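Local coordinates for protein type-iv like pilin ttha1219 (Thermus thermophilus, PDB 5G24) that is a type IV pilin-like protein that is probably associated with the outer membrane and may serve as a subunit of a pilus-like filament, at residues R66-A71 with L164-A169; G85-E90 with E103-G108. All coordinates share one frame; numbering follows the deposited sequence.

Contact 1 (R66-A71 with L164-A169)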
ATOM      1  N   ARG A  66      -3.396  14.311 -16.294  1.00 54.84           N
ATOM      2  CA  ARG A  66      -3.753  15.698 -16.599  1.00 59.46           C
ATOM      3  C   ARG A  66      -2.482  16.545 -16.874  1.00 59.98           C
ATOM      4  O   ARG A  66      -2.474  17.778 -16.688  1.00 62.87           O
ATOM      5  CB  ARG A  66      -4.642  16.303 -15.446  1.00 61.32           C
ATOM      6  CG  ARG A  66      -5.932  16.810 -15.961  1.00 66.21           C
ATOM      7  CD  ARG A  66      -6.982  17.235 -14.927  1.00 70.24           C
ATOM      8  NE  ARG A  66      -7.691  18.499 -15.386  1.00 74.57           N
ATOM      9  CZ  ARG A  66      -8.926  18.900 -15.032  1.00 78.59           C
ATOM     10  NH1 ARG A  66      -9.660  18.186 -14.156  1.00 77.83           N
ATOM     11  NH2 ARG A  66      -9.448  20.038 -15.544  1.00 81.42           N
ATOM     12  N   LEU A  67      -1.430  15.865 -17.309  1.00 56.69           N
ATOM     13  CA  LEU A  67      -0.124  16.461 -17.467  1.00 56.78           C
ATOM     14  C   LEU A  67       0.168  16.641 -18.937  1.00 57.30           C
ATOM     15  O   LEU A  67      -0.213  15.797 -19.760  1.00 55.79           O
ATOM     16  CB  LEU A  67       0.921  15.519 -16.887  1.00 55.53           C
ATOM     17  CG  LEU A  67       2.334  16.093 -16.681  1.00 56.68           C
ATOM     18  CD1 LEU A  67       2.479  16.626 -15.265  1.00 56.89           C
ATOM     19  CD2 LEU A  67       3.390  15.015 -16.917  1.00 55.00           C
ATOM     20  N   THR A  68       0.867  17.722 -19.236  1.00 58.46           N
ATOM     21  CA  THR A  68       1.560  17.918 -20.490  1.00 59.69           C
ATOM     22  C   THR A  68       3.070  17.944 -20.182  1.00 58.77           C
ATOM     23  O   THR A  68       3.483  18.564 -19.220  1.00 59.48           O
ATOM     24  CB  THR A  68       1.136  19.230 -21.187  1.00 63.76           C
ATOM     25  OG1 THR A  68      -0.283  19.245 -21.294  1.00 65.76           O
ATOM     26  CG2 THR A  68       1.752  19.381 -22.605  1.00 64.77           C
ATOM     27  N   GLY A  69       3.882  17.317 -21.039  1.00 57.39           N
ATOM     28  CA  GLY A  69       5.331  17.310 -20.885  1.00 56.39           C
ATOM     29  C   GLY A  69       5.775  15.929 -20.532  1.00 53.11           C
ATOM     30  O   GLY A  69       5.059  14.970 -20.810  1.00 50.73           O
ATOM     31  N   GLN A  70       6.921  15.840 -19.856  1.00 53.00           N
ATOM     32  CA  GLN A  70       7.553  14.548 -19.513  1.00 51.82           C
ATOM     33  C   GLN A  70       6.872  13.824 -18.324  1.00 49.32           C
ATOM     34  O   GLN A  70       6.790  14.381 -17.243  1.00 49.70           O
ATOM     35  CB  GLN A  70       9.029  14.728 -19.189  1.00 54.09           C
ATOM     36  CG  GLN A  70       9.792  13.398 -19.038  1.00 53.96           C
ATOM     37  CD  GLN A  70      11.257  13.645 -18.732  1.00 56.77           C
ATOM     38  OE1 GLN A  70      11.636  13.873 -17.589  1.00 58.15           O
ATOM     39  NE2 GLN A  70      12.098  13.624 -19.779  1.00 59.50           N
ATOM     40  N   ALA A  71       6.343  12.625 -18.573  1.00 46.08           N
ATOM     41  CA  ALA A  71       5.440  11.954 -17.656  1.00 43.89           C
ATOM     42  C   ALA A  71       6.044  10.734 -17.070  1.00 41.70           C
ATOM     43  O   ALA A  71       5.655  10.326 -16.005  1.00 40.10           O
ATOM     44  CB  ALA A  71       4.147  11.561 -18.357  1.00 44.59           C
ATOM     45  N   LEU A 164       3.870  13.631 -22.921  1.00 58.33           N
ATOM     46  CA  LEU A 164       2.443  13.889 -23.215  1.00 60.18           C
ATOM     47  C   LEU A 164       2.254  15.238 -23.846  1.00 63.00           C
ATOM     48  O   LEU A 164       2.866  16.223 -23.414  1.00 64.07           O
ATOM     49  CB  LEU A 164       1.561  13.838 -21.976  1.00 59.66           C
ATOM     50  CG  LEU A 164       1.660  12.539 -21.210  1.00 58.25           C
ATOM     51  CD1 LEU A 164       0.785  12.566 -19.946  1.00 57.85           C
ATOM     52  CD2 LEU A 164       1.314  11.350 -22.085  1.00 57.92           C
ATOM     53  N   ARG A 165       1.395  15.236 -24.869  1.00 64.67           N
ATOM     54  CA  ARG A 165       0.808  16.409 -25.484  1.00 66.83           C
ATOM     55  C   ARG A 165      -0.706  16.229 -25.378  1.00 66.50           C
ATOM     56  O   ARG A 165      -1.205  15.136 -25.106  1.00 64.08           O
ATOM     57  CB  ARG A 165       1.193  16.519 -26.946  1.00 69.65           C
ATOM     58  CG  ARG A 165       2.695  16.597 -27.188  1.00 70.52           C
ATOM     59  CD  ARG A 165       3.314  17.874 -26.586  1.00 73.62           C
ATOM     60  NE  ARG A 165       2.617  19.089 -27.067  1.00 78.08           N
ATOM     61  CZ  ARG A 165       2.591  20.278 -26.450  1.00 81.01           C
ATOM     62  NH1 ARG A 165       3.242  20.480 -25.309  1.00 82.38           N
ATOM     63  NH2 ARG A 165       1.906  21.280 -26.967  1.00 83.61           N
ATOM     64  N   PRO A 166      -1.461  17.308 -25.571  1.00 69.68           N
ATOM     65  CA  PRO A 166      -2.910  17.177 -25.533  1.00 70.49           C
ATOM     66  C   PRO A 166      -3.454  16.138 -26.534  1.00 70.87           C
ATOM     67  O   PRO A 166      -4.290  15.338 -26.143  1.00 69.86           O
ATOM     68  CB  PRO A 166      -3.361  18.566 -25.879  1.00 74.72           C
ATOM     69  CG  PRO A 166      -2.289  19.450 -25.310  1.00 74.89           C
ATOM     70  CD  PRO A 166      -1.025  18.718 -25.580  1.00 72.14           C
ATOM     71  N   GLU A 167      -2.942  16.125 -27.778  1.00 72.09           N
ATOM     72  CA  GLU A 167      -3.272  15.076 -28.779  1.00 71.68           C
ATOM     73  C   GLU A 167      -3.018  13.643 -28.235  1.00 69.47           C
ATOM     74  O   GLU A 167      -3.810  12.746 -28.450  1.00 69.96           O
ATOM     75  CB  GLU A 167      -2.528  15.290 -30.122  1.00 73.40           C
ATOM     76  CG  GLU A 167      -0.997  15.355 -30.113  1.00 71.42           C
ATOM     77  CD  GLU A 167      -0.443  16.764 -29.871  1.00 73.59           C
ATOM     78  OE1 GLU A 167      -1.168  17.634 -29.310  1.00 73.26           O
ATOM     79  OE2 GLU A 167       0.727  17.013 -30.234  1.00 73.53           O
ATOM     80  N   GLY A 168      -1.939  13.452 -27.483  1.00 67.77           N
ATOM     81  CA  GLY A 168      -1.644  12.182 -26.829  1.00 64.20           C
ATOM     82  C   GLY A 168      -0.187  11.949 -26.487  1.00 62.15           C
ATOM     83  O   GLY A 168       0.641  12.855 -26.434  1.00 63.14           O
ATOM     84  N   ALA A 169       0.117  10.687 -26.291  1.00 59.92           N
ATOM     85  CA  ALA A 169       1.344  10.257 -25.636  1.00 58.33           C
ATOM     86  C   ALA A 169       2.384   9.731 -26.617  1.00 58.17           C
ATOM     87  O   ALA A 169       2.033   9.109 -27.617  1.00 59.72           O
ATOM     88  CB  ALA A 169       0.997   9.169 -24.656  1.00 56.55           C
TER
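Gly69 and Leu164 form an antiparallel hydrogen-bonded pair, the point where strand 69-75 meets the end of strand 160-164. Gly69 N donates to Leu164 O over 2.8 Å, and Leu164 N returns a nearly straight bond (176°) to Gly69 O. At the backbone angles of Gly69 a beta carbon would be jammed against the carbonyl oxygen of Thr68. After Leu164 the chain leaves strand 69-75: 164-169 turns back on itself, closed by Arg165 N to Gly168 O at 2.9 Å.

Leu164 carries the apolar side of the contact. With CG opposite its own carbonyl carbon (chi1 -56°) and the chain extended beyond, CD1 comes within 3.4 Å of Leu67 O and 3.9 Å of Ala71 CB, while Leu67 CB touches CD1 more loosely at 4.3 Å. Cutting Leu164 back to an alanine removes CD1 and is likely to leave a gap beside Ala71 CB and Leu67. On the solvent-exposed side, the methyl CG2 of Thr68 lies 3.4 Å from Leu164 O and meets NH1 of Arg165 obliquely. Arg165 starts away from Thr68, but bends at chi2 and chi3 bring its guanidinium back, with Pro166 CD over one of its faces.

The contact lies at the margin of the large antiparallel sheet. Ala71 bonds through its backbone to Val162 of strand 160-164; strand 82-88 lies on the other side of strand 69-75, and the Leu67 side chain packs on its Trp86. The turn at 165-168 is that of a beta hairpin, leading from strand 160-164 back into strand 169-170 at the edge of the sheet.

Contact 2 (G85-E90 with E103-G108)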
ATOM      1  N   GLY A  85       8.179   9.183 -12.498  1.00 40.30           N
ATOM      2  CA  GLY A  85       6.913   9.585 -13.076  1.00 41.09           C
ATOM      3  C   GLY A  85       6.389  10.904 -12.525  1.00 42.55           C
ATOM      4  O   GLY A  85       6.723  11.302 -11.427  1.00 42.34           O
ATOM      5  N   TRP A  86       5.566  11.584 -13.319  1.00 43.59           N
ATOM      6  CA  TRP A  86       5.006  12.907 -12.955  1.00 45.51           C
ATOM      7  C   TRP A  86       3.531  12.972 -13.273  1.00 47.35           C
ATOM      8  O   TRP A  86       3.029  12.186 -14.130  1.00 46.42           O
ATOM      9  CB  TRP A  86       5.721  14.051 -13.650  1.00 46.71           C
ATOM     10  CG  TRP A  86       7.155  14.179 -13.261  1.00 46.29           C
ATOM     11  CD1 TRP A  86       7.677  15.022 -12.338  1.00 47.60           C
ATOM     12  CD2 TRP A  86       8.262  13.461 -13.828  1.00 45.56           C
ATOM     13  NE1 TRP A  86       9.042  14.864 -12.268  1.00 47.62           N
ATOM     14  CE2 TRP A  86       9.426  13.893 -13.158  1.00 45.83           C
ATOM     15  CE3 TRP A  86       8.361  12.454 -14.777  1.00 44.83           C
ATOM     16  CZ2 TRP A  86      10.701  13.385 -13.442  1.00 45.89           C
ATOM     17  CZ3 TRP A  86       9.624  11.899 -15.040  1.00 45.71           C
ATOM     18  CH2 TRP A  86      10.793  12.395 -14.395  1.00 45.48           C
ATOM     19  N   PHE A  87       2.816  13.798 -12.490  1.00 48.85           N
ATOM     20  CA  PHE A  87       1.365  13.898 -12.619  1.00 51.72           C
ATOM     21  C   PHE A  87       0.845  15.243 -12.089  1.00 55.67           C
ATOM     22  O   PHE A  87       1.501  15.854 -11.227  1.00 54.75           O
ATOM     23  CB  PHE A  87       0.645  12.710 -11.983  1.00 50.91           C
ATOM     24  CG  PHE A  87       0.847  12.566 -10.498  1.00 53.43           C
ATOM     25  CD1 PHE A  87       1.987  11.958  -9.990  1.00 53.06           C
ATOM     26  CD2 PHE A  87      -0.104  13.061  -9.583  1.00 56.61           C
ATOM     27  CE1 PHE A  87       2.197  11.827  -8.625  1.00 52.51           C
ATOM     28  CE2 PHE A  87       0.089  12.936  -8.201  1.00 56.16           C
ATOM     29  CZ  PHE A  87       1.250  12.317  -7.730  1.00 55.83           C
ATOM     30  N   LEU A  88      -0.336  15.660 -12.556  1.00 57.38           N
ATOM     31  CA  LEU A  88      -1.011  16.820 -11.968  1.00 61.95           C
ATOM     32  C   LEU A  88      -1.796  16.435 -10.702  1.00 64.21           C
ATOM     33  O   LEU A  88      -2.575  15.496 -10.712  1.00 61.92           O
ATOM     34  CB  LEU A  88      -1.951  17.468 -12.982  1.00 63.97           C
ATOM     35  CG  LEU A  88      -2.421  18.885 -12.649  1.00 68.93           C
ATOM     36  CD1 LEU A  88      -1.282  19.917 -12.753  1.00 70.33           C
ATOM     37  CD2 LEU A  88      -3.605  19.322 -13.516  1.00 71.25           C
ATOM     38  N   CYS A  89      -1.590  17.186  -9.624  1.00 70.86           N
ATOM     39  CA  CYS A  89      -2.471  17.165  -8.443  1.00 75.35           C
ATOM     40  C   CYS A  89      -3.737  17.955  -8.638  1.00 81.70           C
ATOM     41  O   CYS A  89      -3.721  19.177  -8.879  1.00 91.49           O
ATOM     42  CB  CYS A  89      -1.781  17.742  -7.213  1.00 76.93           C
ATOM     43  SG  CYS A  89      -0.778  16.456  -6.407  1.00 79.62           S
ATOM     44  N   GLU A  90      -4.854  17.262  -8.532  1.00 85.00           N
ATOM     45  CA  GLU A  90      -6.137  17.911  -8.204  1.00 90.16           C
ATOM     46  C   GLU A  90      -6.360  17.685  -6.726  1.00 88.45           C
ATOM     47  O   GLU A  90      -6.535  16.523  -6.314  1.00 81.30           O
ATOM     48  CB  GLU A  90      -7.285  17.284  -9.002  1.00 93.78           C
ATOM     49  CG  GLU A  90      -7.339  17.689 -10.470  1.00 97.70           C
ATOM     50  CD  GLU A  90      -8.410  16.940 -11.253  1.00 99.39           C
ATOM     51  OE1 GLU A  90      -9.295  16.320 -10.627  1.00101.45           O
ATOM     52  OE2 GLU A  90      -8.386  16.977 -12.504  1.00 98.56           O
ATOM     53  N   GLU A 103      -1.057  21.478  -8.777  1.00 89.86           N
ATOM     54  CA  GLU A 103       0.364  21.497  -9.213  1.00 86.19           C
ATOM     55  C   GLU A 103       0.969  20.112  -9.546  1.00 78.25           C
ATOM     56  O   GLU A 103       0.419  19.106  -9.198  1.00 72.39           O
ATOM     57  CB  GLU A 103       1.231  22.205  -8.150  1.00 89.19           C
ATOM     58  CG  GLU A 103       1.695  21.429  -6.894  1.00 89.42           C
ATOM     59  CD  GLU A 103       0.577  20.995  -5.913  1.00 91.72           C
ATOM     60  OE1 GLU A 103      -0.409  21.770  -5.719  1.00 96.26           O
ATOM     61  OE2 GLU A 103       0.717  19.895  -5.271  1.00 87.95           O
ATOM     62  N   VAL A 104       2.099  20.114 -10.238  1.00 74.00           N
ATOM     63  CA  VAL A 104       2.769  18.892 -10.669  1.00 69.52           C
ATOM     64  C   VAL A 104       3.588  18.244  -9.569  1.00 67.62           C
ATOM     65  O   VAL A 104       4.251  18.933  -8.804  1.00 68.79           O
ATOM     66  CB  VAL A 104       3.690  19.151 -11.893  1.00 69.59           C
ATOM     67  CG1 VAL A 104       4.493  17.907 -12.285  1.00 64.58           C
ATOM     68  CG2 VAL A 104       2.864  19.664 -13.079  1.00 70.28           C
ATOM     69  N   ARG A 105       3.536  16.910  -9.535  1.00 63.24           N
ATOM     70  CA  ARG A 105       4.288  16.105  -8.603  1.00 63.39           C
ATOM     71  C   ARG A 105       5.138  15.036  -9.314  1.00 57.00           C
ATOM     72  O   ARG A 105       4.706  14.457 -10.294  1.00 54.05           O
ATOM     73  CB  ARG A 105       3.370  15.312  -7.680  1.00 67.93           C
ATOM     74  CG  ARG A 105       2.391  16.143  -6.875  1.00 76.04           C
ATOM     75  CD  ARG A 105       2.984  16.755  -5.619  1.00 79.43           C
ATOM     76  NE  ARG A 105       3.591  15.716  -4.780  1.00 79.54           N
ATOM     77  CZ  ARG A 105       4.234  15.970  -3.659  1.00 81.73           C
ATOM     78  NH1 ARG A 105       4.334  17.225  -3.203  1.00 86.24           N
ATOM     79  NH2 ARG A 105       4.772  14.964  -2.993  1.00 82.55           N
ATOM     80  N   GLY A 106       6.307  14.786  -8.756  1.00 52.03           N
ATOM     81  CA  GLY A 106       7.184  13.742  -9.233  1.00 49.72           C
ATOM     82  C   GLY A 106       7.345  12.620  -8.217  1.00 45.54           C
ATOM     83  O   GLY A 106       7.422  12.845  -7.044  1.00 44.79           O
ATOM     84  N   THR A 107       7.357  11.408  -8.701  1.00 42.43           N
ATOM     85  CA  THR A 107       7.600  10.251  -7.854  1.00 40.66           C
ATOM     86  C   THR A 107       8.686   9.362  -8.497  1.00 39.05           C
ATOM     87  O   THR A 107       8.789   9.316  -9.707  1.00 38.59           O
ATOM     88  CB  THR A 107       6.280   9.539  -7.529  1.00 39.57           C
ATOM     89  OG1 THR A 107       6.527   8.576  -6.548  1.00 39.55           O
ATOM     90  CG2 THR A 107       5.671   8.854  -8.723  1.00 39.08           C
ATOM     91  N   GLY A 108       9.490   8.665  -7.688  1.00 38.21           N
ATOM     92  CA  GLY A 108      10.492   7.710  -8.191  1.00 35.67           C
ATOM     93  C   GLY A 108      10.743   6.494  -7.322  1.00 34.07           C
ATOM     94  O   GLY A 108      10.482   6.489  -6.119  1.00 33.39           O
TER
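The Phe87 ring receives Arg105 CB over one face, a CH-pi contact 4.0 Å from the ring centroid and 23° off its normal. Phe87 CG stands between its backbone N and carbonyl carbon (chi1 63°), which swings the ring back over its cross-strand neighbour; the two side chains run side by side, ring and guanidinium planes steeply inclined. On the opposite face of the sheet the Trp86 indole meets Gly106 obliquely, CD1 lying 3.4 Å from Gly106 CA. Any beta carbon at Gly106 would clash with Trp86 NE1, whose hydrogen bond goes to Cys126 O.

Strands 85-88 and 104-108 run antiparallel. Gly85 with Thr107 and Phe87 with Arg105 are hydrogen-bonded pairs; the bond from Phe87 N to Arg105 O is the most bent of the five backbone bonds (148°), and that oxygen also takes a CA-H contact from Trp86 CA at 3.1 Å. Cys89 N extends the ladder to Glu103 O at 2.8 Å. On the Trp86 face, Leu88 CD1 packs against Val104 CG2 at 4.2 Å.

Cys89 is disulfide-bonded to Cys97 in the loop joining these consecutive strands, its sulfur beside the Arg105 aliphatic chain. Gly106 bonds to Cys121 of strand 115-122, Val104 to Gly123 just past its end; strand 69-75 flanks the other side. Thr107 OG1 reaches Trp118 and Glu59 of helix 35-61. The sheet lies against this helix, as in type IV pilins.

Both contacts belong to one antiparallel sheet, their centres 12 Å apart, and contact 2 is nested within the chain loop that contact 1 closes. Neighbouring strands 69-75 and 82-88 join them: Ala71 O probably accepts a hydrogen bond from Trp86 N, Gln70 O packs on the Trp86 ring, and Arg66 and Glu90 are paired as a salt bridge, though modelled too close for its geometry to be trusted. Contact 1 is partly buried near the sheet margin, with one bonded pair, a small aliphatic cluster and a solvent-facing group of threonine, arginine and proline. Contact 2 lies buried between inner strands, where a longer ladder combines with aromatic rings, glycines and a disulfide cysteine.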